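Local coordinates for protein betaine aldehyde dehydrogenase (Staphylococcus aureus subsp. aureus COL, PDB 4QTO) that catalyses the NAD-dependent oxidation of betaine aldehyde to the osmoprotectant glycine betaine, at residues Leu120-Thr125 against Tyr306-Gln311; Thr358-Lys363 against Glu414-Val419. One frame throughout, in Å; residues are numbered along the deposited sequence.

Both segments of contact 1 precede those of contact 2 in the sequence, and the centres of the two contacts are about 12 Å apart. Contact 1 joins the end of helix 111-122 to the loop after helix 294-306; contact 2 joins the start of helix 358-373 to the loop after helix 409-412. The two loops lead into strands 318-322 and 419-425, parallel neighbours in the seven-stranded sheet, and touch each other where Q311 CG lies 3.4 Å from F416 O. Contact 1 adjoins modified C313, and a bound PEG lies beside H360 of contact 2, which places both contacts around the active-site region.

Contact 1: Leu120-Thr125 against Tyr306-Gln311; sequences LDTGKT and YFHAGQ
K124 lies across the imidazole of H308, its aliphatic chain resting on one ring face. The chain starts with CB, 3.6 Å from H308 ND1 and 3.8 Å from the ring centroid, only 22° off the ring normal: a CH-pi contact displaced toward the rim. With CG placed between the backbone N and the carbonyl carbon (chi1 73°), the next atoms run over the same ring, and K124 CD passes 4.0 Å from H308 CD2. A bend at the last torsion (chi4 -65°) then carries NZ off the imidazole, 5.5 Å from H308 NE2, to a salt bridge with D132 and a hydrogen bond with S129. The lysine methylenes thus pack on the ring face while the ammonium is paired with D132.

The rim of the ring is occupied too. T122 O sits close to the ring plane, 3.5 Å from H308 CE1, while H308 NE2 hydrogen-bonds to the backbone oxygen of N181, which fixes the ring's rotation; Y182 adds an edge-to-face contact. A water ties the segments together by accepting from Q311 NE2 (2.9 Å) and donating to T122 O (2.7 Å). The same amide nitrogen also donates to H308 O, from above the carbonyl plane, with Q311 N arriving from the opposite face, so two bonds grip this buried oxygen.

The loop 307-311 leads directly to C313, the cysteine carrying the hydroxyethyl disulfide, and Q311 O accepts from N181 ND2. In aldehyde dehydrogenases the equivalents of this cysteine and asparagine are the nucleophile and an oxyanion-hole residue; the arrangement is consistent with a second shell around such a site, since H308 holds the backbone oxygen of N181 and Q311 O its side-chain amide.

Contact 2: Thr358-Lys363 against Glu414-Val419; sequences TEHRNK and EVFGPV
The imidazole of H360 donates to the backbone oxygen of F416, a non-glycine residue in left-handed helical conformation. The bond from H360 NE2 to F416 O is 2.8 Å long and nearly straight at the hydrogen (167°). It leaves the imidazole in the ring plane yet meets the acceptor from above its carbonyl plane, 41° out of it. H360 CG stands anti to the backbone N (chi1 -166°), which throws the ring off the helix toward the loop. H360 CE1 lies 3.8 Å from V415 O, adding a looser polar neighbour to the same end of the imidazole.

The F416 side chain meets this end as well: its CB is 3.9 Å from H360 CE1, and H360 NE2 lies by the edge of the phenyl ring, 3.9 Å from F416 CD2. The two rings are oblique, with centroids 6.0 Å apart, and W180 touches both, making an edge-to-face pair with H360. The nearest atoms of the bound PEG and the H360 side chain are about 3 Å apart. Residues 414-418 belong to the E-x-F-G-P motif of aldehyde dehydrogenases, a loop that in relatives borders the nicotinamide end of the cofactor pocket; the H360 bond ties helix 358-373 to this loop at F416.

Beyond F416 the chain makes an inverse gamma turn centred on P418 and enters strand 419-425. Helix 358-373 covers this passage, with Y367 on V415, I364 on P418 and M368 on V419, while strand 399-402 flanks V419 through T399 and I401.

Contact 1: Leu120-Thr125 against Tyr306-Gln311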
loop_
_atom_site.group_PDB
_atom_site.type_symbol
_atom_site.label_atom_id
_atom_site.label_comp_id
_atom_site.label_asym_id
_atom_site.label_seq_id
_atom_site.Cartn_x
_atom_site.Cartn_y
_atom_site.Cartn_z
ATOM N N LEU A 120 30.150 -7.695 28.201
ATOM C CA LEU A 120 30.419 -8.400 29.457
ATOM C C LEU A 120 29.560 -9.664 29.567
ATOM O O LEU A 120 30.045 -10.717 29.977
ATOM C CB LEU A 120 30.125 -7.493 30.659
ATOM C CG LEU A 120 30.475 -8.064 32.032
ATOM C CD1 LEU A 120 31.972 -8.146 32.192
ATOM C CD2 LEU A 120 29.875 -7.182 33.119
ATOM N N ASP A 121 28.284 -9.542 29.205
ATOM C CA ASP A 121 27.320 -10.642 29.352
ATOM C C ASP A 121 27.452 -11.717 28.277
ATOM O O ASP A 121 27.266 -12.920 28.537
ATOM C CB ASP A 121 25.897 -10.030 29.289
ATOM C CG ASP A 121 24.811 -10.844 30.057
ATOM O OD1 ASP A 121 25.124 -11.859 30.716
ATOM O OD2 ASP A 121 23.611 -10.433 29.963
ATOM N N THR A 122 27.750 -11.306 27.046
ATOM C CA THR A 122 27.722 -12.261 25.926
ATOM C C THR A 122 29.065 -12.633 25.336
ATOM O O THR A 122 29.132 -13.546 24.515
ATOM C CB THR A 122 26.875 -11.740 24.758
ATOM O OG1 THR A 122 27.543 -10.638 24.107
ATOM C CG2 THR A 122 25.469 -11.333 25.227
ATOM N N GLY A 123 30.103 -11.854 25.647
ATOM C CA GLY A 123 31.456 -12.180 25.230
ATOM C C GLY A 123 31.906 -11.606 23.902
ATOM O O GLY A 123 33.100 -11.621 23.623
ATOM N N LYS A 124 30.990 -11.079 23.091
ATOM C CA LYS A 124 31.401 -10.571 21.758
ATOM C C LYS A 124 32.214 -9.292 21.891
ATOM O O LYS A 124 32.204 -8.648 22.929
ATOM C CB LYS A 124 30.231 -10.402 20.784
ATOM C CG LYS A 124 29.321 -9.246 21.052
ATOM C CD LYS A 124 28.272 -9.265 19.939
ATOM C CE LYS A 124 27.562 -7.957 19.837
ATOM N NZ LYS A 124 26.760 -7.645 21.038
ATOM N N THR A 125 32.926 -8.936 20.823
ATOM C CA THR A 125 33.767 -7.765 20.884
ATOM C C THR A 125 33.009 -6.472 21.151
ATOM O O THR A 125 31.857 -6.312 20.767
ATOM C CB THR A 125 34.638 -7.576 19.631
ATOM O OG1 THR A 125 33.815 -7.229 18.513
ATOM C CG2 THR A 125 35.499 -8.779 19.344
ATOM N N TYR A 306 32.467 -16.440 11.355
ATOM C CA TYR A 306 33.111 -16.211 12.664
ATOM C C TYR A 306 32.757 -14.969 13.472
ATOM O O TYR A 306 33.217 -14.834 14.609
ATOM C CB TYR A 306 34.639 -16.369 12.501
ATOM C CG TYR A 306 34.998 -17.652 11.773
ATOM C CD1 TYR A 306 34.785 -18.903 12.362
ATOM C CD2 TYR A 306 35.598 -17.616 10.518
ATOM C CE1 TYR A 306 35.093 -20.067 11.698
ATOM C CE2 TYR A 306 35.922 -18.796 9.841
ATOM C CZ TYR A 306 35.661 -20.008 10.430
ATOM O OH TYR A 306 35.979 -21.175 9.740
ATOM N N PHE A 307 31.990 -14.048 12.915
ATOM C CA PHE A 307 31.480 -12.980 13.773
ATOM C C PHE A 307 30.691 -13.635 14.917
ATOM O O PHE A 307 29.981 -14.623 14.720
ATOM C CB PHE A 307 30.650 -11.958 12.992
ATOM C CG PHE A 307 31.456 -10.822 12.455
ATOM C CD1 PHE A 307 32.029 -9.885 13.340
ATOM C CD2 PHE A 307 31.632 -10.634 11.121
ATOM C CE1 PHE A 307 32.781 -8.836 12.872
ATOM C CE2 PHE A 307 32.381 -9.566 10.638
ATOM C CZ PHE A 307 32.961 -8.678 11.515
ATOM N N HIS A 308 30.871 -13.085 16.132
ATOM C CA HIS A 308 30.281 -13.604 17.385
ATOM C C HIS A 308 30.533 -15.091 17.542
ATOM O O HIS A 308 29.671 -15.864 18.007
ATOM C CB HIS A 308 28.777 -13.343 17.493
ATOM C CG HIS A 308 28.249 -13.316 18.897
ATOM N ND1 HIS A 308 28.986 -13.685 20.001
ATOM C CD2 HIS A 308 27.015 -13.019 19.365
ATOM C CE1 HIS A 308 28.244 -13.573 21.085
ATOM N NE2 HIS A 308 27.044 -13.156 20.725
ATOM N N ALA A 309 31.731 -15.531 17.140
ATOM C CA ALA A 309 32.095 -16.955 17.194
ATOM C C ALA A 309 31.072 -17.861 16.497
ATOM O O ALA A 309 30.851 -18.998 16.910
ATOM C CB ALA A 309 32.362 -17.393 18.637
ATOM N N GLY A 310 30.474 -17.346 15.437
ATOM C CA GLY A 310 29.483 -18.097 14.656
ATOM C C GLY A 310 28.143 -18.297 15.337
ATOM O O GLY A 310 27.296 -19.041 14.845
ATOM N N GLN A 311 27.896 -17.563 16.428
ATOM C CA GLN A 311 26.656 -17.741 17.204
ATOM C C GLN A 311 25.573 -16.812 16.711
ATOM O O GLN A 311 25.060 -15.984 17.441
ATOM C CB GLN A 311 26.968 -17.505 18.674
ATOM C CG GLN A 311 27.968 -18.511 19.268
ATOM C CD GLN A 311 28.389 -18.175 20.681
ATOM O OE1 GLN A 311 28.277 -19.006 21.587
ATOM N NE2 GLN A 311 28.865 -16.945 20.891
HETATM O O HOH W 1 29.696 -16.050 23.550
#

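Contact 2: Thr358-Lys363 against Glu414-Val419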
loop_
_atom_site.group_PDB
_atom_site.type_symbol
_atom_site.label_atom_id
_atom_site.label_comp_id
_atom_site.label_asym_id
_atom_site.label_seq_id
_atom_site.Cartn_x
_atom_site.Cartn_y
_atom_site.Cartn_z
ATOM N N THR A 358 29.256 -23.307 29.033
ATOM C CA THR A 358 29.882 -24.598 29.063
ATOM C C THR A 358 29.064 -25.583 28.244
ATOM O O THR A 358 29.617 -26.393 27.482
ATOM C CB THR A 358 29.955 -25.118 30.524
ATOM O OG1 THR A 358 30.783 -24.233 31.276
ATOM C CG2 THR A 358 30.550 -26.497 30.584
ATOM N N GLU A 359 27.753 -25.529 28.425
ATOM C CA GLU A 359 26.851 -26.435 27.739
ATOM C C GLU A 359 26.936 -26.243 26.229
ATOM O O GLU A 359 26.945 -27.217 25.463
ATOM C CB GLU A 359 25.409 -26.218 28.185
ATOM C CG GLU A 359 25.118 -26.588 29.632
ATOM C CD GLU A 359 25.820 -25.703 30.671
ATOM O OE1 GLU A 359 26.253 -26.254 31.707
ATOM O OE2 GLU A 359 25.970 -24.479 30.455
ATOM N N HIS A 360 27.013 -24.991 25.798
ATOM C CA HIS A 360 27.081 -24.716 24.362
ATOM C C HIS A 360 28.414 -25.163 23.786
ATOM O O HIS A 360 28.468 -25.761 22.701
ATOM C CB HIS A 360 26.788 -23.241 24.046
ATOM C CG HIS A 360 26.521 -23.013 22.600
ATOM N ND1 HIS A 360 25.521 -23.685 21.934
ATOM C CD2 HIS A 360 27.130 -22.232 21.677
ATOM C CE1 HIS A 360 25.512 -23.319 20.665
ATOM N NE2 HIS A 360 26.476 -22.438 20.482
ATOM N N ARG A 361 29.499 -24.886 24.493
ATOM C CA ARG A 361 30.796 -25.325 24.028
ATOM C C ARG A 361 30.830 -26.858 23.926
ATOM O O ARG A 361 31.350 -27.424 22.949
ATOM C CB ARG A 361 31.935 -24.833 24.911
ATOM C CG ARG A 361 33.268 -25.349 24.360
ATOM C CD ARG A 361 34.479 -24.621 24.891
ATOM N NE ARG A 361 34.651 -24.797 26.318
ATOM C CZ ARG A 361 35.722 -24.381 27.005
ATOM N NH1 ARG A 361 36.769 -23.772 26.406
ATOM N NH2 ARG A 361 35.753 -24.596 28.301
ATOM N N ASN A 362 30.262 -27.542 24.918
ATOM C CA ASN A 362 30.222 -29.005 24.873
ATOM C C ASN A 362 29.440 -29.510 23.654
ATOM O O ASN A 362 29.829 -30.515 23.035
ATOM C CB ASN A 362 29.611 -29.573 26.161
ATOM C CG ASN A 362 30.502 -29.368 27.367
ATOM O OD1 ASN A 362 31.703 -29.117 27.238
ATOM N ND2 ASN A 362 29.932 -29.531 28.542
ATOM N N LYS A 363 28.367 -28.813 23.290
ATOM C CA LYS A 363 27.572 -29.199 22.134
ATOM C C LYS A 363 28.396 -29.048 20.848
ATOM O O LYS A 363 28.379 -29.920 19.975
ATOM C CB LYS A 363 26.306 -28.344 22.046
ATOM C CG LYS A 363 25.314 -28.849 21.012
ATOM C CD LYS A 363 24.207 -27.839 20.715
ATOM C CE LYS A 363 23.468 -27.347 21.949
ATOM N NZ LYS A 363 22.776 -28.431 22.690
ATOM N N GLU A 414 22.405 -27.308 12.500
ATOM C CA GLU A 414 22.954 -26.009 12.940
ATOM C C GLU A 414 23.810 -26.192 14.192
ATOM O O GLU A 414 23.303 -26.525 15.263
ATOM C CB GLU A 414 21.826 -25.010 13.237
ATOM C CG GLU A 414 22.280 -23.597 13.671
ATOM C CD GLU A 414 21.146 -22.692 14.195
ATOM O OE1 GLU A 414 20.438 -23.123 15.133
ATOM O OE2 GLU A 414 21.049 -21.525 13.743
ATOM N N VAL A 415 25.093 -25.929 14.057
ATOM C CA VAL A 415 26.040 -26.044 15.176
ATOM C C VAL A 415 26.030 -24.769 16.024
ATOM O O VAL A 415 26.206 -24.819 17.257
ATOM C CB VAL A 415 27.456 -26.320 14.603
ATOM C CG1 VAL A 415 28.506 -26.357 15.675
ATOM C CG2 VAL A 415 27.471 -27.636 13.797
ATOM N N PHE A 416 25.862 -23.615 15.372
ATOM C CA PHE A 416 25.821 -22.318 16.051
ATOM C C PHE A 416 27.118 -22.041 16.810
ATOM O O PHE A 416 27.131 -21.565 17.957
ATOM C CB PHE A 416 24.648 -22.312 17.007
ATOM C CG PHE A 416 23.968 -21.010 17.147
ATOM C CD1 PHE A 416 23.156 -20.551 16.128
ATOM C CD2 PHE A 416 24.061 -20.281 18.319
ATOM C CE1 PHE A 416 22.463 -19.361 16.269
ATOM C CE2 PHE A 416 23.358 -19.094 18.465
ATOM C CZ PHE A 416 22.575 -18.636 17.437
ATOM N N GLY A 417 28.239 -22.340 16.174
ATOM C CA GLY A 417 29.541 -22.114 16.739
ATOM C C GLY A 417 30.485 -21.617 15.660
ATOM O O GLY A 417 30.062 -21.425 14.507
ATOM N N PRO A 418 31.791 -21.510 15.985
ATOM C CA PRO A 418 32.743 -20.922 15.029
ATOM C C PRO A 418 33.238 -21.988 14.088
ATOM O O PRO A 418 34.408 -22.392 14.122
ATOM C CB PRO A 418 33.833 -20.375 15.929
ATOM C CG PRO A 418 33.807 -21.265 17.121
ATOM C CD PRO A 418 32.383 -21.688 17.325
ATOM N N VAL A 419 32.315 -22.470 13.275
ATOM C CA VAL A 419 32.557 -23.624 12.414
ATOM C C VAL A 419 31.844 -23.426 11.093
ATOM O O VAL A 419 30.656 -23.050 11.078
ATOM C CB VAL A 419 31.927 -24.883 13.054
ATOM C CG1 VAL A 419 32.120 -26.119 12.191
ATOM C CG2 VAL A 419 32.452 -25.126 14.469
#